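Local atomic coordinates of alginate biosynthesis protein AlgX (Pseudomonas aeruginosa, PDB entry 4KNC), a protein that takes part in O-acetylation of the exopolysaccharide alginate and protects the polymer from degradation as it crosses the periplasm. Residues 57-61 and 62-66. Sequence-based numbering, arbitrary orientation.
Sequences FGTSA and EGWRE
Ser-60 O accepts from Trp-64 N at 3.0 Å; the extended run ends at Ser-60, and helix 61-76 begins at Ala-61, whose O accepts from Arg-65 N. The hydroxyl of Ser-60 does the capping: with chi1 at 68°, OG sits between the backbone N and the carbonyl carbon and accepts from Gly-63 N at 3.1 Å. A water takes the Glu-62 amide and lies a weak 3.4 Å from Ser-60 OG. Just ahead of the cap, Thr-59 lays CG2 over one face of the Trp-64 indole, a CH-pi contact 3.6 Å from the centroid of the five-membered ring. The indole edge is used too, since a second water in the ring plane accepts from both Trp-64 NE1 and Thr-59 N and ties the loop to the helix. Phe-121 meets the same indole edge-to-face. Thr-59 OG1 lies 3.8 Å from Gly-63 CA. Arg-65 passes its guanidinium over Ala-61 O, and its NH2 forms a salt bridge to Glu-62 OE1, the 2.5 Å separation being shorter than usual and its exact value doubtful. This surface contact is a classic serine N-cap, here starting helix 61-76 of the SGNH hydrolase-like domain, away from the proposed catalytic residues.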
# COMPACT_ATOMS: atom_id res chain seq x y z
N PHE A 57 -4.69 5.95 -16.24
CA PHE A 57 -4.79 5.90 -14.78
C PHE A 57 -6.06 5.16 -14.35
O PHE A 57 -6.98 5.01 -15.14
CB PHE A 57 -4.78 7.31 -14.18
CG PHE A 57 -3.48 8.04 -14.39
CD1 PHE A 57 -2.41 7.81 -13.56
CD2 PHE A 57 -3.34 8.94 -15.43
CE1 PHE A 57 -1.19 8.45 -13.76
CE2 PHE A 57 -2.13 9.60 -15.64
CZ PHE A 57 -1.05 9.35 -14.80
N GLY A 58 -6.11 4.69 -13.10
CA GLY A 58 -7.30 4.04 -12.59
C GLY A 58 -7.26 2.52 -12.59
O GLY A 58 -6.19 1.90 -12.53
N THR A 59 -8.44 1.91 -12.64
CA THR A 59 -8.56 0.47 -12.60
C THR A 59 -9.87 0.04 -13.27
O THR A 59 -10.62 0.87 -13.77
CB THR A 59 -8.55 -0.04 -11.15
OG1 THR A 59 -8.61 -1.48 -11.15
CG2 THR A 59 -9.74 0.52 -10.36
N SER A 60 -10.12 -1.27 -13.28
CA SER A 60 -11.33 -1.84 -13.88
C SER A 60 -12.56 -1.57 -13.04
O SER A 60 -12.45 -1.16 -11.88
CB SER A 60 -11.16 -3.35 -14.01
OG SER A 60 -11.16 -3.95 -12.73
N ALA A 61 -13.74 -1.83 -13.62
CA ALA A 61 -15.01 -1.65 -12.92
C ALA A 61 -15.04 -2.49 -11.65
O ALA A 61 -15.51 -2.05 -10.59
CB ALA A 61 -16.17 -2.03 -13.83
N GLU A 62 -14.53 -3.71 -11.76
CA GLU A 62 -14.37 -4.59 -10.61
C GLU A 62 -13.49 -3.96 -9.52
O GLU A 62 -13.79 -4.05 -8.33
CB GLU A 62 -13.81 -5.95 -11.05
CG GLU A 62 -13.39 -6.88 -9.91
CD GLU A 62 -14.55 -7.35 -9.05
OE1 GLU A 62 -15.73 -7.14 -9.42
OE2 GLU A 62 -14.29 -7.95 -7.98
N GLY A 63 -12.41 -3.30 -9.93
CA GLY A 63 -11.55 -2.60 -9.00
C GLY A 63 -12.29 -1.53 -8.24
O GLY A 63 -12.16 -1.41 -7.01
N TRP A 64 -13.09 -0.74 -8.95
CA TRP A 64 -13.87 0.32 -8.30
C TRP A 64 -14.90 -0.24 -7.33
O TRP A 64 -15.11 0.32 -6.24
CB TRP A 64 -14.49 1.27 -9.33
CG TRP A 64 -13.43 2.07 -10.05
CD1 TRP A 64 -13.11 1.99 -11.37
CD2 TRP A 64 -12.52 3.02 -9.47
NE1 TRP A 64 -12.06 2.84 -11.66
CE2 TRP A 64 -11.69 3.49 -10.51
CE3 TRP A 64 -12.33 3.52 -8.18
CZ2 TRP A 64 -10.69 4.44 -10.30
CZ3 TRP A 64 -11.36 4.47 -7.97
CH2 TRP A 64 -10.53 4.91 -9.02
N ARG A 65 -15.52 -1.37 -7.70
CA ARG A 65 -16.43 -2.04 -6.77
C ARG A 65 -15.73 -2.55 -5.52
O ARG A 65 -16.25 -2.43 -4.41
CB ARG A 65 -17.17 -3.20 -7.46
CG ARG A 65 -18.25 -2.76 -8.43
CD ARG A 65 -19.15 -3.91 -8.81
NE ARG A 65 -18.40 -5.05 -9.33
CZ ARG A 65 -18.14 -5.23 -10.62
NH1 ARG A 65 -18.56 -4.35 -11.52
NH2 ARG A 65 -17.45 -6.30 -11.01
N GLU A 66 -14.54 -3.12 -5.69
CA GLU A 66 -13.79 -3.64 -4.55
C GLU A 66 -13.36 -2.50 -3.63
O GLU A 66 -13.38 -2.62 -2.40
CB GLU A 66 -12.59 -4.46 -5.01
CG GLU A 66 -12.95 -5.84 -5.61
CD GLU A 66 -11.75 -6.54 -6.24
OE1 GLU A 66 -11.07 -5.90 -7.07
OE2 GLU A 66 -11.49 -7.72 -5.92
O HOH W 1 -10.46 3.90 -13.91
O HOH W 2 -13.96 -5.27 -14.20